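Local coordinates for Lmo2812 protein (Listeria monocytogenes EGD-e, PDB 5ZQA), which is a penicillin-binding protein that probably acts as a serine-type D-Ala-D-Ala carboxypeptidase, trimming peptide stems during peptidoglycan metabolism, at residues K65-F70 with N144-K149; A137-E142 with V159-L164. All coordinates share one frame; numbering follows the deposited sequence.

Contact 1: residues K65-F70 with N144-K149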
ATOM      1  N   LYS A  65       1.258  -4.611  -0.299  1.00  7.51           N
ATOM      2  CA  LYS A  65       1.027  -4.508  -1.733  1.00  8.77           C
ATOM      3  C   LYS A  65       1.784  -3.359  -2.390  1.00  7.37           C
ATOM      4  O   LYS A  65       1.977  -3.371  -3.608  1.00  8.66           O
ATOM      5  CB  LYS A  65      -0.467  -4.374  -2.010  1.00  8.30           C
ATOM      6  CG  LYS A  65      -1.258  -5.631  -1.654  1.00  9.00           C
ATOM      7  CD  LYS A  65      -2.747  -5.388  -1.813  1.00 10.44           C
ATOM      8  CE  LYS A  65      -3.543  -6.690  -1.721  1.00 11.83           C
ATOM      9  NZ  LYS A  65      -3.621  -7.166  -0.327  1.00 12.82           N
ATOM     10  N   LEU A  66       2.245  -2.388  -1.603  1.00  8.22           N
ATOM     11  CA  LEU A  66       3.065  -1.321  -2.175  1.00  7.52           C
ATOM     12  C   LEU A  66       4.416  -1.863  -2.633  1.00  8.70           C
ATOM     13  O   LEU A  66       4.965  -1.394  -3.629  1.00  7.84           O
ATOM     14  CB  LEU A  66       3.266  -0.180  -1.179  1.00  8.67           C
ATOM     15  CG  LEU A  66       1.972   0.591  -0.878  1.00  9.52           C
ATOM     16  CD1 LEU A  66       2.192   1.634   0.197  1.00 13.54           C
ATOM     17  CD2 LEU A  66       1.413   1.260  -2.139  1.00 11.24           C
ATOM     18  N   MET A  67       4.950  -2.855  -1.923  1.00  8.20           N
ATOM     19  CA  MET A  67       6.220  -3.433  -2.351  1.00  8.04           C
ATOM     20  C   MET A  67       5.995  -4.309  -3.575  1.00  7.89           C
ATOM     21  O   MET A  67       6.807  -4.306  -4.505  1.00  8.63           O
ATOM     22  CB  MET A  67       6.883  -4.251  -1.240  1.00  8.26           C
ATOM     23  CG  MET A  67       8.152  -4.979  -1.716  1.00  8.19           C
ATOM     24  SD  MET A  67       9.445  -3.880  -2.334  1.00 10.27           S
ATOM     25  CE  MET A  67      10.213  -3.366  -0.797  1.00 10.91           C
ATOM     26  N   THR A  68       4.892  -5.054  -3.586  1.00  8.76           N
ATOM     27  CA  THR A  68       4.558  -5.824  -4.777  1.00  7.95           C
ATOM     28  C   THR A  68       4.370  -4.895  -5.983  1.00  8.57           C
ATOM     29  O   THR A  68       4.876  -5.194  -7.060  1.00  8.65           O
ATOM     30  CB  THR A  68       3.311  -6.688  -4.534  1.00  7.17           C
ATOM     31  OG1 THR A  68       3.564  -7.503  -3.380  1.00  9.44           O
ATOM     32  CG2 THR A  68       2.990  -7.603  -5.739  1.00  9.10           C
ATOM     33  N   ALA A  69       3.676  -3.769  -5.791  1.00  8.05           N
ATOM     34  CA  ALA A  69       3.512  -2.778  -6.864  1.00  7.62           C
ATOM     35  C   ALA A  69       4.869  -2.291  -7.363  1.00  8.08           C
ATOM     36  O   ALA A  69       5.092  -2.207  -8.579  1.00  8.78           O
ATOM     37  CB  ALA A  69       2.658  -1.594  -6.384  1.00 10.38           C
ATOM     38  N   PHE A  70       5.772  -1.968  -6.439  1.00  8.65           N
ATOM     39  CA  PHE A  70       7.109  -1.504  -6.810  1.00  8.18           C
ATOM     40  C   PHE A  70       7.802  -2.511  -7.714  1.00  8.78           C
ATOM     41  O   PHE A  70       8.356  -2.148  -8.755  1.00  8.56           O
ATOM     42  CB  PHE A  70       7.968  -1.236  -5.560  1.00  9.44           C
ATOM     43  CG  PHE A  70       9.303  -0.621  -5.870  1.00 11.14           C
ATOM     44  CD1 PHE A  70       9.427   0.745  -6.032  1.00 16.58           C
ATOM     45  CD2 PHE A  70      10.428  -1.414  -6.042  1.00 14.40           C
ATOM     46  CE1 PHE A  70      10.656   1.318  -6.329  1.00 17.63           C
ATOM     47  CE2 PHE A  70      11.650  -0.847  -6.339  1.00 17.22           C
ATOM     48  CZ  PHE A  70      11.759   0.522  -6.482  1.00 18.63           C
ATOM     49  N   ASN A 144      11.888  -8.759   0.304  1.00  9.32           N
ATOM     50  CA  ASN A 144      12.818  -8.376   1.364  1.00  9.19           C
ATOM     51  C   ASN A 144      14.176  -7.939   0.803  1.00 10.63           C
ATOM     52  O   ASN A 144      14.823  -7.037   1.354  1.00 10.53           O
ATOM     53  CB  ASN A 144      12.952  -9.532   2.344  1.00 10.89           C
ATOM     54  CG  ASN A 144      11.705  -9.711   3.164  1.00 11.01           C
ATOM     55  OD1 ASN A 144      11.183  -8.742   3.699  1.00 12.46           O
ATOM     56  ND2 ASN A 144      11.195 -10.937   3.238  1.00 13.33           N
ATOM     57  N   ASN A 145      14.587  -8.541  -0.311  1.00 10.32           N
ATOM     58  CA  ASN A 145      15.793  -8.076  -0.988  1.00 11.44           C
ATOM     59  C   ASN A 145      15.653  -6.635  -1.440  1.00 11.70           C
ATOM     60  O   ASN A 145      16.581  -5.842  -1.298  1.00 15.00           O
ATOM     61  CB  ASN A 145      16.117  -8.965  -2.187  1.00 12.61           C
ATOM     62  CG  ASN A 145      16.804 -10.248  -1.786  1.00 22.19           C
ATOM     63  OD1 ASN A 145      17.234 -10.405  -0.641  1.00 26.77           O
ATOM     64  ND2 ASN A 145      16.934 -11.167  -2.733  1.00 23.78           N
ATOM     65  N   GLN A 146      14.489  -6.287  -1.974  1.00 11.20           N
ATOM     66  CA  GLN A 146      14.257  -4.925  -2.434  1.00 10.45           C
ATOM     67  C   GLN A 146      14.187  -3.963  -1.256  1.00 11.54           C
ATOM     68  O   GLN A 146      14.663  -2.835  -1.359  1.00 14.46           O
ATOM     69  CB  GLN A 146      12.973  -4.836  -3.270  1.00 12.06           C
ATOM     70  CG  GLN A 146      12.732  -3.445  -3.854  1.00 12.65           C
ATOM     71  CD  GLN A 146      13.834  -3.003  -4.815  1.00 17.08           C
ATOM     72  OE1 GLN A 146      14.462  -1.962  -4.619  1.00 21.98           O
ATOM     73  NE2 GLN A 146      14.058  -3.784  -5.862  1.00 16.59           N
ATOM     74  N   ALA A 147      13.611  -4.417  -0.143  1.00 10.40           N
ATOM     75  CA  ALA A 147      13.543  -3.606   1.065  1.00 13.05           C
ATOM     76  C   ALA A 147      14.953  -3.205   1.478  1.00 14.31           C
ATOM     77  O   ALA A 147      15.222  -2.034   1.750  1.00 13.81           O
ATOM     78  CB  ALA A 147      12.835  -4.363   2.197  1.00 12.98           C
ATOM     79  N   LYS A 148      15.856  -4.181   1.502  1.00 12.04           N
ATOM     80  CA  LYS A 148      17.249  -3.912   1.857  1.00 17.78           C
ATOM     81  C   LYS A 148      17.903  -2.970   0.845  1.00 17.46           C
ATOM     82  O   LYS A 148      18.577  -2.001   1.214  1.00 17.52           O
ATOM     83  CB  LYS A 148      18.038  -5.220   1.942  1.00 16.10           C
ATOM     84  CG  LYS A 148      19.518  -5.023   2.179  1.00 22.75           C
ATOM     85  CD  LYS A 148      20.250  -6.347   2.171  1.00 25.88           C
ATOM     86  CE  LYS A 148      20.225  -6.991   0.796  1.00 31.34           C
ATOM     87  NZ  LYS A 148      20.905  -8.321   0.828  1.00 38.95           N
ATOM     88  N   LYS A 149      17.686  -3.256  -0.434  1.00 13.79           N
ATOM     89  CA  LYS A 149      18.315  -2.502  -1.514  1.00 18.04           C
ATOM     90  C   LYS A 149      17.894  -1.044  -1.463  1.00 20.46           C
ATOM     91  O   LYS A 149      18.687  -0.149  -1.766  1.00 22.26           O
ATOM     92  CB  LYS A 149      17.957  -3.119  -2.871  1.00 19.22           C
ATOM     93  CG  LYS A 149      18.643  -2.481  -4.060  1.00 25.60           C
ATOM     94  CD  LYS A 149      18.184  -3.130  -5.358  1.00 25.01           C
ATOM     95  CE  LYS A 149      18.772  -2.431  -6.577  1.00 33.43           C
ATOM     96  NZ  LYS A 149      18.193  -2.957  -7.847  1.00 36.55           N
TER

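Contact 2: residues A137-E142 with V159-L164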
ATOM      1  N   ALA A 137       7.505 -19.130  -5.903  1.00 23.27           N
ATOM      2  CA  ALA A 137       7.414 -19.239  -4.452  1.00 24.14           C
ATOM      3  C   ALA A 137       8.480 -18.413  -3.736  1.00 21.93           C
ATOM      4  O   ALA A 137       8.457 -18.297  -2.513  1.00 29.03           O
ATOM      5  CB  ALA A 137       7.509 -20.701  -4.023  1.00 23.95           C
ATOM      6  N   ASP A 138       9.406 -17.829  -4.489  1.00 20.09           N
ATOM      7  CA  ASP A 138      10.480 -17.047  -3.879  1.00 22.41           C
ATOM      8  C   ASP A 138      10.201 -15.547  -3.845  1.00 16.22           C
ATOM      9  O   ASP A 138      11.094 -14.762  -3.531  1.00 16.44           O
ATOM     10  CB  ASP A 138      11.801 -17.282  -4.614  1.00 25.99           C
ATOM     11  CG  ASP A 138      12.331 -18.686  -4.427  1.00 30.38           C
ATOM     12  OD1 ASP A 138      11.835 -19.397  -3.524  1.00 33.36           O
ATOM     13  OD2 ASP A 138      13.254 -19.070  -5.179  1.00 38.69           O
ATOM     14  N   PHE A 139       8.978 -15.140  -4.167  1.00 13.15           N
ATOM     15  CA  PHE A 139       8.694 -13.705  -4.212  1.00 12.17           C
ATOM     16  C   PHE A 139       8.907 -12.967  -2.877  1.00 11.25           C
ATOM     17  O   PHE A 139       9.439 -11.858  -2.889  1.00 11.13           O
ATOM     18  CB  PHE A 139       7.277 -13.443  -4.715  1.00 10.99           C
ATOM     19  CG  PHE A 139       7.032 -12.002  -5.073  1.00  9.03           C
ATOM     20  CD1 PHE A 139       7.657 -11.427  -6.172  1.00 11.15           C
ATOM     21  CD2 PHE A 139       6.187 -11.221  -4.300  1.00 11.29           C
ATOM     22  CE1 PHE A 139       7.439 -10.093  -6.503  1.00 12.38           C
ATOM     23  CE2 PHE A 139       5.958  -9.886  -4.632  1.00 10.11           C
ATOM     24  CZ  PHE A 139       6.583  -9.323  -5.728  1.00 11.47           C
ATOM     25  N   PRO A 140       8.519 -13.559  -1.728  1.00 10.17           N
ATOM     26  CA  PRO A 140       8.793 -12.832  -0.477  1.00 12.58           C
ATOM     27  C   PRO A 140      10.275 -12.519  -0.277  1.00 12.93           C
ATOM     28  O   PRO A 140      10.614 -11.452   0.236  1.00 12.40           O
ATOM     29  CB  PRO A 140       8.289 -13.793   0.600  1.00 13.17           C
ATOM     30  CG  PRO A 140       7.185 -14.540  -0.086  1.00 14.45           C
ATOM     31  CD  PRO A 140       7.667 -14.741  -1.491  1.00 13.88           C
ATOM     32  N   LYS A 141      11.151 -13.425  -0.696  1.00 14.33           N
ATOM     33  CA  LYS A 141      12.587 -13.165  -0.610  1.00 14.59           C
ATOM     34  C   LYS A 141      12.966 -11.960  -1.471  1.00 12.27           C
ATOM     35  O   LYS A 141      13.780 -11.130  -1.069  1.00 13.96           O
ATOM     36  CB  LYS A 141      13.384 -14.406  -1.030  1.00 18.66           C
ATOM     37  CG  LYS A 141      14.904 -14.245  -0.981  1.00 25.97           C
ATOM     38  CD  LYS A 141      15.580 -15.555  -0.567  1.00 30.63           C
ATOM     39  CE  LYS A 141      15.011 -16.738  -1.341  1.00 28.96           C
ATOM     40  NZ  LYS A 141      15.608 -18.047  -0.945  1.00 30.61           N
ATOM     41  N   GLU A 142      12.353 -11.838  -2.642  1.00 12.14           N
ATOM     42  CA  GLU A 142      12.621 -10.689  -3.500  1.00 13.41           C
ATOM     43  C   GLU A 142      12.063  -9.398  -2.907  1.00 12.34           C
ATOM     44  O   GLU A 142      12.684  -8.346  -3.033  1.00 12.52           O
ATOM     45  CB  GLU A 142      12.055 -10.923  -4.896  1.00 17.45           C
ATOM     46  CG  GLU A 142      12.806 -11.997  -5.677  1.00 24.31           C
ATOM     47  CD  GLU A 142      14.267 -11.636  -5.920  1.00 30.93           C
ATOM     48  OE1 GLU A 142      14.603 -10.430  -5.904  1.00 29.15           O
ATOM     49  OE2 GLU A 142      15.083 -12.560  -6.126  1.00 36.47           O
ATOM     50  N   VAL A 159       6.154 -11.144   4.119  1.00 10.45           N
ATOM     51  CA  VAL A 159       5.953 -12.596   4.155  1.00 10.30           C
ATOM     52  C   VAL A 159       5.205 -13.119   2.930  1.00 12.14           C
ATOM     53  O   VAL A 159       5.180 -14.329   2.688  1.00 12.12           O
ATOM     54  CB  VAL A 159       5.191 -13.034   5.445  1.00 10.95           C
ATOM     55  CG1 VAL A 159       5.961 -12.624   6.706  1.00 12.41           C
ATOM     56  CG2 VAL A 159       3.774 -12.467   5.493  1.00 10.56           C
ATOM     57  N   SER A 160       4.587 -12.217   2.173  1.00  9.57           N
ATOM     58  CA  SER A 160       3.746 -12.604   1.044  1.00 10.19           C
ATOM     59  C   SER A 160       3.484 -11.401   0.152  1.00 10.28           C
ATOM     60  O   SER A 160       3.577 -10.266   0.608  1.00  9.46           O
ATOM     61  CB  SER A 160       2.418 -13.182   1.535  1.00  9.39           C
ATOM     62  OG  SER A 160       1.620 -12.167   2.135  1.00  9.64           O
ATOM     63  N   ALA A 161       3.166 -11.645  -1.117  1.00  9.28           N
ATOM     64  CA  ALA A 161       2.875 -10.564  -2.051  1.00  8.73           C
ATOM     65  C   ALA A 161       1.668  -9.722  -1.621  1.00  9.55           C
ATOM     66  O   ALA A 161       1.615  -8.514  -1.873  1.00  8.94           O
ATOM     67  CB  ALA A 161       2.641 -11.128  -3.447  1.00 10.44           C
ATOM     68  N   SER A 162       0.700 -10.374  -0.982  1.00  8.29           N
ATOM     69  CA  SER A 162      -0.531  -9.714  -0.578  1.00  9.08           C
ATOM     70  C   SER A 162      -0.443  -9.034   0.778  1.00  9.66           C
ATOM     71  O   SER A 162      -1.137  -8.049   1.045  1.00  9.81           O
ATOM     72  CB  SER A 162      -1.672 -10.731  -0.544  1.00 10.11           C
ATOM     73  OG  SER A 162      -1.376 -11.782   0.363  1.00 11.40           O
ATOM     74  N   GLY A 163       0.386  -9.592   1.647  1.00  9.15           N
ATOM     75  CA  GLY A 163       0.391  -9.182   3.037  1.00  8.26           C
ATOM     76  C   GLY A 163      -0.450 -10.092   3.919  1.00 10.37           C
ATOM     77  O   GLY A 163      -0.562  -9.850   5.118  1.00 10.24           O
ATOM     78  N   LEU A 164      -1.070 -11.115   3.337  1.00 11.17           N
ATOM     79  CA  LEU A 164      -1.759 -12.115   4.145  1.00 11.09           C
ATOM     80  C   LEU A 164      -0.722 -12.876   4.956  1.00 10.83           C
ATOM     81  O   LEU A 164       0.381 -13.111   4.474  1.00 11.63           O
ATOM     82  CB  LEU A 164      -2.558 -13.075   3.265  1.00 11.34           C
ATOM     83  CG  LEU A 164      -3.802 -12.517   2.572  1.00 13.06           C
ATOM     84  CD1 LEU A 164      -4.431 -13.578   1.676  1.00 15.30           C
ATOM     85  CD2 LEU A 164      -4.813 -12.020   3.594  1.00 14.35           C
TER

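Contact 1: residues K65-F70 with N144-K149
Met67 and Gln146 reach for each other from two helices because each swings CG opposite its own backbone nitrogen (chi1 174° for Met67) and then bends at the next bond. Met67 turns again at its thioether, which sets SD beside the aliphatic part of Gln146, 3.6 Å from its CG, and carries CE on to the backbone of Ala147, where it lies 3.6 Å from Ala147 N. The same methyl also brushes the Ala147 side chain, CE to CB being 4.1 Å.

One turn further along helix 65-77, the Phe70 ring takes up the other end of the glutamine. Phe70 CE2 sits 3.4 Å from Gln146 CD and 3.5 Å from Gln146 OE1, while the amide nitrogen NE2 lies at the ring edge, in the ring plane. The two side chains run roughly perpendicular, with ring and amide planes 52° apart, so this is not a flat stack. Gln146 therefore presents its methylene groups to sulfur and its amide to an aromatic ring. Contact between the segments is by packing, without hydrogen bonds, and all four touching residues are buried.

Around this patch, Met67 also meets Phe158 and Leu181, and Phe70 makes an edge-to-face pair with His189, a magnesium ligand. The gap is bridged by side chains of Met67, Phe70 and Gln146, with the Met67 methyl resting on the Ala147 backbone; the axes of the two short helical segments stay 10.6 Å apart at closest approach and cross at 84°. This near-perpendicular crossing lies in the helical part of the penicillin-binding protein fold, where the SxxK motif, Ser62 to Lys65, the predicted nucleophile and proton acceptor, leads into helix 65-77.

Contact 2: residues A137-E142 with V159-L164
Phe139 and Pro140, in the first turn of helix 139-150, meet the irregular segment 159-164 at two adjacent points. The Phe139 ring, swung away from its own backbone nitrogen, brings CD2 to 3.6 Å from Ala161 CB, and CE2 of the same ring is almost as near to that methyl, which approaches the ring obliquely. Pro140 uses the outer corner of its ring: CG touches the carbonyl oxygen of Val159 at 3.4 Å and lies 4.1 Å from Ser160 CA. The main chains run close together here, with Pro140 CA and Ser160 CA 5.3 Å apart. A proline fits this place in the helix, since the first turn does not need its missing N-H.

Behind this first shell, Ser160 and Ser162 turn their hydroxyls to the loop itself. Ser160 OG accepts a bent bond from Gly163 N (2.9 Å, N-H...O angle 134°), an ST motif, and donates to Leu164 O at 2.8 Å, in the carbonyl plane and on a lone pair. Ser162 OG forms an ST turn by accepting from Leu164 N at 3.1 Å, in a much straighter bond of 165°. Gly163 provides the positive phi that this tight path requires.

Further out, Glu128 on helix 124-135 bonds to Ser162 OG, and Phe139 also packs against Thr68 and Leu71 of helix 65-77. The chemistry is thus divided: apolar rings press on the loop from the helix side, while serine hydroxyls bond across its bend from within. This bonding probably helps hold the loop's carbonyls in place, among them Ser162 O, which accepts a hydrogen bond from Lys65 NZ, the predicted proton acceptor.

Both contacts draw on helix 139-150, contact 2 on its first turn and contact 1 on its later half, and their centres are about 10 Å apart. Along the chain the segments alternate: 65-70, 137-142, 144-149, then 159-164, so the two connections interleave. Helix 65-77 joins them directly, because Thr68 OG1 lies 2.7 Å from Ala161 O, a probable hydrogen bond. Thus helix 139-150 and the loop after it both pack against the helix that follows the SxxK serine. Together they join two helices and a loop beside the predicted active site, while the Phe70 side chain of contact 1 lies about 6 Å from a bound magnesium ion.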